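PDB 1Z47: putative ABC-transporter ATP-binding protein from Alicyclobacillus acidocaldarius, which probably binds and hydrolyses ATP as the ATPase subunit of a putative ABC-type sulfate importer. Local coordinates for residues A97-S109 against R141-A155. Numbering follows the deposited sequence.
Sequences ALFQHMTVYDNVS and RFPHELSGGQQQRVA
Pro143 packs beneath the type I turn Phe99-Met102, its CB-CG-CD edge turned toward it, while the amide of Asn107 fills the turn's open side. Its CG points at Phe99 O and Asn107 ND2 and its CB lies against the side-chain amide of Gln100, while CD approaches Met102 O at 3.1 Å; the compact, rigid ring fits this shallow space, and its C-H groups, CD beside the ring nitrogen above all, can lie close to carbonyl oxygens. Asn107 accepts from Phe99 N through OD1 and returns ND2 to Phe99 O and Thr103 O, so a flat amide that both donates and accepts ties the turn to helix 104-109. Gln100, bent at chi2 (-60°), folds back over Pro143 and donates NE2 to Leu98 O. A water joins Gln100 O to His144 N and ND1 on the outer side.

Next to the proline, the Phe142 ring receives Thr103 CG2 over one face, 4.0 Å from its centroid, and His101 O near its edge. Thr103 divides its labour: chi1 of 57° turns OG1 to cap Asp106 N, leaving the methyl for the ring. Val104 N donates to Arg141 O at 2.9 Å, the one direct hydrogen bond between the segments, nearly in line with the carbonyl.

Deeper in, Leu98 CD1 enters the groove of helix 148-160, 3.4 Å from Gln151 O and 3.9 Å from Val154 CB, and CD2 rests on Ala155, whose small methyl leaves room for it. Val154, branched at CB, spreads two methyls: CG2 meets Val104 CG1 at 3.9 Å and CG1 faces Leu98 and Val108. Leu146 CD1 fills in against Val104 CG2.

Ser147 and Gln150 form a capping box that starts helix 148-160. The sequence Leu-Ser-Gly-Gly-Gln there is the ABC signature motif. By family resemblance, residues 97-109 follow the Q-loop, and the contact joins them, within the helical subdomain, to the loop and helix carrying that motif, as in other ABC ATPases.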
ATOM      1  N   ALA B  97      -3.558 -18.529  14.673  1.00 81.37           N
ATOM      2  CA  ALA B  97      -2.467 -19.376  14.243  1.00 77.44           C
ATOM      3  C   ALA B  97      -3.071 -20.730  13.927  1.00 74.80           C
ATOM      4  O   ALA B  97      -3.781 -21.307  14.753  1.00 72.47           O
ATOM      5  CB  ALA B  97      -1.431 -19.509  15.344  1.00 76.59           C
ATOM      6  N   LEU B  98      -2.815 -21.220  12.720  1.00 70.53           N
ATOM      7  CA  LEU B  98      -3.322 -22.521  12.331  1.00 65.66           C
ATOM      8  C   LEU B  98      -2.680 -23.535  13.270  1.00 66.03           C
ATOM      9  O   LEU B  98      -1.596 -23.295  13.809  1.00 64.24           O
ATOM     10  CB  LEU B  98      -2.927 -22.851  10.886  1.00 63.54           C
ATOM     11  CG  LEU B  98      -3.384 -21.931   9.751  1.00 57.80           C
ATOM     12  CD1 LEU B  98      -2.956 -22.552   8.414  1.00 55.66           C
ATOM     13  CD2 LEU B  98      -4.887 -21.743   9.797  1.00 54.71           C
ATOM     14  N   PHE B  99      -3.355 -24.658  13.479  1.00 63.62           N
ATOM     15  CA  PHE B  99      -2.827 -25.708  14.330  1.00 60.57           C
ATOM     16  C   PHE B  99      -1.749 -26.395  13.507  1.00 60.56           C
ATOM     17  O   PHE B  99      -2.025 -27.231  12.647  1.00 57.46           O
ATOM     18  CB  PHE B  99      -3.961 -26.652  14.708  1.00 65.77           C
ATOM     19  CG  PHE B  99      -5.124 -25.947  15.361  1.00 68.28           C
ATOM     20  CD1 PHE B  99      -6.432 -26.338  15.099  1.00 71.43           C
ATOM     21  CD2 PHE B  99      -4.907 -24.876  16.229  1.00 71.79           C
ATOM     22  CE1 PHE B  99      -7.514 -25.671  15.692  1.00 74.54           C
ATOM     23  CE2 PHE B  99      -5.978 -24.202  16.829  1.00 71.94           C
ATOM     24  CZ  PHE B  99      -7.283 -24.601  16.560  1.00 74.90           C
ATOM     25  N   GLN B 100      -0.514 -26.002  13.783  1.00 56.61           N
ATOM     26  CA  GLN B 100       0.669 -26.481  13.085  1.00 55.06           C
ATOM     27  C   GLN B 100       0.890 -27.981  12.994  1.00 53.03           C
ATOM     28  O   GLN B 100       1.561 -28.458  12.081  1.00 51.40           O
ATOM     29  CB  GLN B 100       1.903 -25.832  13.716  1.00 56.36           C
ATOM     30  CG  GLN B 100       1.844 -24.308  13.719  1.00 55.69           C
ATOM     31  CD  GLN B 100       1.726 -23.733  12.320  1.00 53.39           C
ATOM     32  OE1 GLN B 100       2.555 -24.011  11.449  1.00 55.17           O
ATOM     33  NE2 GLN B 100       0.694 -22.930  12.097  1.00 45.96           N
ATOM     34  N   HIS B 101       0.316 -28.733  13.922  1.00 52.49           N
ATOM     35  CA  HIS B 101       0.528 -30.172  13.934  1.00 52.33           C
ATOM     36  C   HIS B 101      -0.669 -30.970  13.432  1.00 50.54           C
ATOM     37  O   HIS B 101      -0.756 -32.188  13.598  1.00 53.76           O
ATOM     38  CB  HIS B 101       0.936 -30.552  15.350  1.00 56.09           C
ATOM     39  CG  HIS B 101       1.875 -29.559  15.959  1.00 58.14           C
ATOM     40  ND1 HIS B 101       1.516 -28.737  17.008  1.00 59.46           N
ATOM     41  CD2 HIS B 101       3.124 -29.179  15.597  1.00 59.82           C
ATOM     42  CE1 HIS B 101       2.502 -27.895  17.262  1.00 61.21           C
ATOM     43  NE2 HIS B 101       3.490 -28.142  16.421  1.00 63.04           N
ATOM     44  N   MET B 102      -1.569 -30.255  12.774  1.00 47.85           N
ATOM     45  CA  MET B 102      -2.782 -30.824  12.213  1.00 45.37           C
ATOM     46  C   MET B 102      -2.733 -30.559  10.714  1.00 40.14           C
ATOM     47  O   MET B 102      -2.223 -29.520  10.281  1.00 37.41           O
ATOM     48  CB  MET B 102      -3.992 -30.092  12.772  1.00 44.77           C
ATOM     49  CG  MET B 102      -5.021 -30.940  13.440  1.00 53.71           C
ATOM     50  SD  MET B 102      -6.325 -29.849  14.074  1.00 56.60           S
ATOM     51  CE  MET B 102      -5.673 -29.602  15.757  1.00 58.55           C
ATOM     52  N   THR B 103      -3.259 -31.487   9.929  1.00 35.69           N
ATOM     53  CA  THR B 103      -3.306 -31.289   8.494  1.00 33.96           C
ATOM     54  C   THR B 103      -4.336 -30.189   8.197  1.00 30.91           C
ATOM     55  O   THR B 103      -5.106 -29.768   9.062  1.00 27.75           O
ATOM     56  CB  THR B 103      -3.769 -32.547   7.761  1.00 33.84           C
ATOM     57  OG1 THR B 103      -5.057 -32.941   8.265  1.00 37.36           O
ATOM     58  CG2 THR B 103      -2.739 -33.680   7.932  1.00 42.13           C
ATOM     59  N   VAL B 104      -4.300 -29.730   6.963  1.00 28.27           N
ATOM     60  CA  VAL B 104      -5.211 -28.732   6.483  1.00 29.86           C
ATOM     61  C   VAL B 104      -6.619 -29.258   6.725  1.00 30.69           C
ATOM     62  O   VAL B 104      -7.462 -28.564   7.311  1.00 32.79           O
ATOM     63  CB  VAL B 104      -4.949 -28.493   5.011  1.00 25.55           C
ATOM     64  CG1 VAL B 104      -6.099 -27.679   4.379  1.00 31.98           C
ATOM     65  CG2 VAL B 104      -3.590 -27.759   4.865  1.00 28.97           C
ATOM     66  N   TYR B 105      -6.866 -30.497   6.331  1.00 29.49           N
ATOM     67  CA  TYR B 105      -8.202 -31.083   6.522  1.00 32.21           C
ATOM     68  C   TYR B 105      -8.675 -30.976   7.970  1.00 34.47           C
ATOM     69  O   TYR B 105      -9.823 -30.594   8.255  1.00 33.73           O
ATOM     70  CB  TYR B 105      -8.203 -32.563   6.127  1.00 30.61           C
ATOM     71  CG  TYR B 105      -9.553 -33.238   6.305  1.00 35.58           C
ATOM     72  CD1 TYR B 105     -10.379 -33.487   5.209  1.00 39.98           C
ATOM     73  CD2 TYR B 105     -10.001 -33.627   7.565  1.00 42.92           C
ATOM     74  CE1 TYR B 105     -11.623 -34.118   5.362  1.00 39.93           C
ATOM     75  CE2 TYR B 105     -11.233 -34.250   7.730  1.00 44.41           C
ATOM     76  CZ  TYR B 105     -12.038 -34.492   6.621  1.00 44.09           C
ATOM     77  OH  TYR B 105     -13.259 -35.113   6.778  1.00 51.59           O
ATOM     78  N   ASP B 106      -7.810 -31.338   8.897  1.00 37.15           N
ATOM     79  CA  ASP B 106      -8.212 -31.315  10.297  1.00 42.13           C
ATOM     80  C   ASP B 106      -8.322 -29.917  10.868  1.00 45.43           C
ATOM     81  O   ASP B 106      -9.145 -29.676  11.753  1.00 43.73           O
ATOM     82  CB  ASP B 106      -7.272 -32.184  11.129  1.00 42.84           C
ATOM     83  CG  ASP B 106      -7.480 -33.654  10.863  1.00 44.55           C
ATOM     84  OD1 ASP B 106      -8.543 -34.007  10.308  1.00 51.04           O
ATOM     85  OD2 ASP B 106      -6.602 -34.461  11.210  1.00 46.93           O
ATOM     86  N   ASN B 107      -7.508 -28.996  10.357  1.00 42.54           N
ATOM     87  CA  ASN B 107      -7.574 -27.610  10.810  1.00 46.79           C
ATOM     88  C   ASN B 107      -8.948 -27.057  10.463  1.00 47.24           C
ATOM     89  O   ASN B 107      -9.585 -26.395  11.280  1.00 47.77           O
ATOM     90  CB  ASN B 107      -6.519 -26.760  10.114  1.00 44.46           C
ATOM     91  CG  ASN B 107      -5.308 -26.518  10.982  1.00 50.40           C
ATOM     92  OD1 ASN B 107      -5.326 -25.654  11.864  1.00 47.33           O
ATOM     93  ND2 ASN B 107      -4.249 -27.287  10.751  1.00 44.38           N
ATOM     94  N   VAL B 108      -9.394 -27.350   9.241  1.00 45.52           N
ATOM     95  CA  VAL B 108     -10.687 -26.880   8.746  1.00 46.30           C
ATOM     96  C   VAL B 108     -11.921 -27.559   9.343  1.00 49.03           C
ATOM     97  O   VAL B 108     -12.972 -26.933   9.435  1.00 49.24           O
ATOM     98  CB  VAL B 108     -10.764 -26.999   7.201  1.00 41.04           C
ATOM     99  CG1 VAL B 108     -12.191 -26.791   6.719  1.00 46.13           C
ATOM    100  CG2 VAL B 108      -9.850 -25.961   6.564  1.00 43.91           C
ATOM    101  N   SER B 109     -11.806 -28.820   9.755  1.00 50.47           N
ATOM    102  CA  SER B 109     -12.961 -29.524  10.308  1.00 52.29           C
ATOM    103  C   SER B 109     -13.207 -29.141  11.764  1.00 57.16           C
ATOM    104  O   SER B 109     -14.296 -29.353  12.296  1.00 53.42           O
ATOM    105  CB  SER B 109     -12.788 -31.048  10.175  1.00 53.54           C
ATOM    106  OG  SER B 109     -11.808 -31.552  11.059  1.00 42.86           O
ATOM    107  N   ARG B 141      -1.597 -31.924   3.791  1.00 27.80           N
ATOM    108  CA  ARG B 141      -0.348 -31.228   4.115  1.00 27.73           C
ATOM    109  C   ARG B 141      -0.491 -30.520   5.471  1.00 29.88           C
ATOM    110  O   ARG B 141      -1.606 -30.251   5.929  1.00 30.64           O
ATOM    111  CB  ARG B 141      -0.038 -30.188   3.022  1.00 34.81           C
ATOM    112  CG  ARG B 141       0.174 -30.756   1.584  1.00 46.17           C
ATOM    113  CD  ARG B 141       1.200 -31.854   1.564  1.00 45.75           C
ATOM    114  NE  ARG B 141       1.814 -32.105   0.259  1.00 49.56           N
ATOM    115  CZ  ARG B 141       1.470 -33.078  -0.586  1.00 48.62           C
ATOM    116  NH1 ARG B 141       0.480 -33.921  -0.304  1.00 39.18           N
ATOM    117  NH2 ARG B 141       2.182 -33.251  -1.697  1.00 52.13           N
ATOM    118  N   PHE B 142       0.628 -30.225   6.123  1.00 31.75           N
ATOM    119  CA  PHE B 142       0.601 -29.491   7.387  1.00 34.95           C
ATOM    120  C   PHE B 142       0.881 -28.023   7.065  1.00 35.27           C
ATOM    121  O   PHE B 142       1.537 -27.732   6.075  1.00 34.49           O
ATOM    122  CB  PHE B 142       1.662 -30.047   8.338  1.00 36.31           C
ATOM    123  CG  PHE B 142       1.354 -31.419   8.804  1.00 32.62           C
ATOM    124  CD1 PHE B 142       1.731 -32.525   8.047  1.00 35.82           C
ATOM    125  CD2 PHE B 142       0.578 -31.610   9.945  1.00 35.81           C
ATOM    126  CE1 PHE B 142       1.331 -33.825   8.419  1.00 36.38           C
ATOM    127  CE2 PHE B 142       0.169 -32.898  10.335  1.00 39.37           C
ATOM    128  CZ  PHE B 142       0.543 -34.008   9.575  1.00 38.20           C
ATOM    129  N   PRO B 143       0.410 -27.086   7.906  1.00 33.41           N
ATOM    130  CA  PRO B 143       0.615 -25.646   7.688  1.00 35.08           C
ATOM    131  C   PRO B 143       2.029 -25.208   7.271  1.00 36.49           C
ATOM    132  O   PRO B 143       2.174 -24.383   6.370  1.00 38.23           O
ATOM    133  CB  PRO B 143       0.163 -25.035   9.017  1.00 33.89           C
ATOM    134  CG  PRO B 143      -0.984 -25.961   9.401  1.00 31.57           C
ATOM    135  CD  PRO B 143      -0.338 -27.322   9.152  1.00 35.07           C
ATOM    136  N   HIS B 144       3.067 -25.773   7.891  1.00 37.38           N
ATOM    137  CA  HIS B 144       4.438 -25.385   7.552  1.00 37.28           C
ATOM    138  C   HIS B 144       4.840 -25.741   6.114  1.00 36.90           C
ATOM    139  O   HIS B 144       5.830 -25.223   5.591  1.00 37.77           O
ATOM    140  CB  HIS B 144       5.444 -26.019   8.536  1.00 46.04           C
ATOM    141  CG  HIS B 144       5.796 -27.448   8.222  1.00 51.56           C
ATOM    142  ND1 HIS B 144       5.110 -28.524   8.749  1.00 53.77           N
ATOM    143  CD2 HIS B 144       6.759 -27.972   7.422  1.00 52.34           C
ATOM    144  CE1 HIS B 144       5.635 -29.649   8.290  1.00 53.94           C
ATOM    145  NE2 HIS B 144       6.637 -29.342   7.484  1.00 52.87           N
ATOM    146  N   GLU B 145       4.071 -26.614   5.474  1.00 33.52           N
ATOM    147  CA  GLU B 145       4.355 -27.047   4.103  1.00 34.10           C
ATOM    148  C   GLU B 145       3.770 -26.119   3.045  1.00 36.53           C
ATOM    149  O   GLU B 145       4.064 -26.257   1.849  1.00 35.22           O
ATOM    150  CB  GLU B 145       3.805 -28.466   3.878  1.00 33.36           C
ATOM    151  CG  GLU B 145       4.466 -29.527   4.759  1.00 34.59           C
ATOM    152  CD  GLU B 145       4.032 -30.942   4.377  1.00 36.43           C
ATOM    153  OE1 GLU B 145       2.918 -31.362   4.774  1.00 30.85           O
ATOM    154  OE2 GLU B 145       4.794 -31.627   3.660  1.00 34.51           O
ATOM    155  N   LEU B 146       2.961 -25.168   3.498  1.00 35.38           N
ATOM    156  CA  LEU B 146       2.279 -24.222   2.631  1.00 36.89           C
ATOM    157  C   LEU B 146       2.867 -22.816   2.681  1.00 34.62           C
ATOM    158  O   LEU B 146       3.560 -22.464   3.627  1.00 36.84           O
ATOM    159  CB  LEU B 146       0.815 -24.141   3.050  1.00 33.76           C
ATOM    160  CG  LEU B 146       0.140 -25.483   3.322  1.00 40.13           C
ATOM    161  CD1 LEU B 146      -1.320 -25.226   3.717  1.00 38.77           C
ATOM    162  CD2 LEU B 146       0.225 -26.383   2.099  1.00 34.27           C
ATOM    163  N   SER B 147       2.589 -22.021   1.650  1.00 39.22           N
ATOM    164  CA  SER B 147       3.032 -20.628   1.610  1.00 39.14           C
ATOM    165  C   SER B 147       2.112 -19.866   2.568  1.00 41.89           C
ATOM    166  O   SER B 147       1.038 -20.357   2.945  1.00 36.96           O
ATOM    167  CB  SER B 147       2.860 -20.048   0.201  1.00 41.96           C
ATOM    168  OG  SER B 147       1.492 -20.092  -0.199  1.00 39.45           O
ATOM    169  N   GLY B 148       2.532 -18.669   2.963  1.00 47.39           N
ATOM    170  CA  GLY B 148       1.706 -17.859   3.848  1.00 45.94           C
ATOM    171  C   GLY B 148       0.359 -17.624   3.182  1.00 45.98           C
ATOM    172  O   GLY B 148      -0.689 -17.672   3.829  1.00 47.50           O
ATOM    173  N   GLY B 149       0.386 -17.393   1.872  1.00 44.35           N
ATOM    174  CA  GLY B 149      -0.848 -17.163   1.137  1.00 41.37           C
ATOM    175  C   GLY B 149      -1.813 -18.315   1.310  1.00 43.61           C
ATOM    176  O   GLY B 149      -2.998 -18.105   1.603  1.00 41.41           O
ATOM    177  N   GLN B 150      -1.318 -19.538   1.120  1.00 38.20           N
ATOM    178  CA  GLN B 150      -2.165 -20.717   1.278  1.00 38.23           C
ATOM    179  C   GLN B 150      -2.607 -20.869   2.733  1.00 34.75           C
ATOM    180  O   GLN B 150      -3.726 -21.289   2.997  1.00 36.80           O
ATOM    181  CB  GLN B 150      -1.433 -21.990   0.807  1.00 38.58           C
ATOM    182  CG  GLN B 150      -1.080 -21.972  -0.684  1.00 40.91           C
ATOM    183  CD  GLN B 150      -0.068 -23.040  -1.077  1.00 43.71           C
ATOM    184  OE1 GLN B 150       0.793 -23.428  -0.285  1.00 43.71           O
ATOM    185  NE2 GLN B 150      -0.151 -23.497  -2.314  1.00 47.15           N
ATOM    186  N   GLN B 151      -1.748 -20.513   3.685  1.00 36.03           N
ATOM    187  CA  GLN B 151      -2.126 -20.628   5.093  1.00 35.24           C
ATOM    188  C   GLN B 151      -3.312 -19.732   5.446  1.00 35.82           C
ATOM    189  O   GLN B 151      -4.108 -20.072   6.326  1.00 34.17           O
ATOM    190  CB  GLN B 151      -0.943 -20.298   6.014  1.00 40.49           C
ATOM    191  CG  GLN B 151       0.074 -21.445   6.116  1.00 44.20           C
ATOM    192  CD  GLN B 151       1.211 -21.150   7.088  1.00 51.59           C
ATOM    193  OE1 GLN B 151       2.354 -20.979   6.674  1.00 51.33           O
ATOM    194  NE2 GLN B 151       0.897 -21.092   8.387  1.00 46.39           N
ATOM    195  N   GLN B 152      -3.414 -18.579   4.782  1.00 37.19           N
ATOM    196  CA  GLN B 152      -4.545 -17.660   5.017  1.00 37.70           C
ATOM    197  C   GLN B 152      -5.813 -18.274   4.418  1.00 37.28           C
ATOM    198  O   GLN B 152      -6.899 -18.114   4.961  1.00 38.95           O
ATOM    199  CB  GLN B 152      -4.298 -16.293   4.364  1.00 36.78           C
ATOM    200  CG  GLN B 152      -3.204 -15.472   5.016  1.00 39.16           C
ATOM    201  CD  GLN B 152      -3.400 -15.342   6.513  1.00 42.95           C
ATOM    202  OE1 GLN B 152      -4.512 -15.089   6.986  1.00 49.85           O
ATOM    203  NE2 GLN B 152      -2.317 -15.518   7.270  1.00 42.21           N
ATOM    204  N   ARG B 153      -5.689 -18.964   3.289  1.00 37.86           N
ATOM    205  CA  ARG B 153      -6.879 -19.585   2.724  1.00 39.42           C
ATOM    206  C   ARG B 153      -7.394 -20.648   3.703  1.00 39.50           C
ATOM    207  O   ARG B 153      -8.607 -20.820   3.880  1.00 41.00           O
ATOM    208  CB  ARG B 153      -6.592 -20.214   1.353  1.00 41.85           C
ATOM    209  CG  ARG B 153      -6.096 -19.213   0.309  1.00 39.59           C
ATOM    210  CD  ARG B 153      -6.534 -19.568  -1.120  1.00 43.82           C
ATOM    211  NE  ARG B 153      -6.029 -20.855  -1.608  1.00 45.68           N
ATOM    212  CZ  ARG B 153      -4.817 -21.072  -2.112  1.00 49.39           C
ATOM    213  NH1 ARG B 153      -4.490 -22.293  -2.523  1.00 54.52           N
ATOM    214  NH2 ARG B 153      -3.932 -20.089  -2.227  1.00 48.75           N
ATOM    215  N   VAL B 154      -6.482 -21.345   4.369  1.00 35.96           N
ATOM    216  CA  VAL B 154      -6.885 -22.382   5.315  1.00 33.62           C
ATOM    217  C   VAL B 154      -7.567 -21.765   6.538  1.00 35.78           C
ATOM    218  O   VAL B 154      -8.551 -22.294   7.041  1.00 32.38           O
ATOM    219  CB  VAL B 154      -5.665 -23.265   5.764  1.00 32.36           C
ATOM    220  CG1 VAL B 154      -6.109 -24.304   6.788  1.00 38.96           C
ATOM    221  CG2 VAL B 154      -5.051 -23.976   4.554  1.00 31.16           C
ATOM    222  N   ALA B 155      -7.055 -20.630   7.001  1.00 34.94           N
ATOM    223  CA  ALA B 155      -7.627 -19.951   8.157  1.00 35.46           C
ATOM    224  C   ALA B 155      -9.056 -19.491   7.839  1.00 33.61           C
ATOM    225  O   ALA B 155      -9.960 -19.589   8.672  1.00 40.35           O
ATOM    226  CB  ALA B 155      -6.727 -18.733   8.555  1.00 40.13           C
TER
HETATM  227  O   HOH W   1       3.360 -27.162  10.389  1.00 49.47           O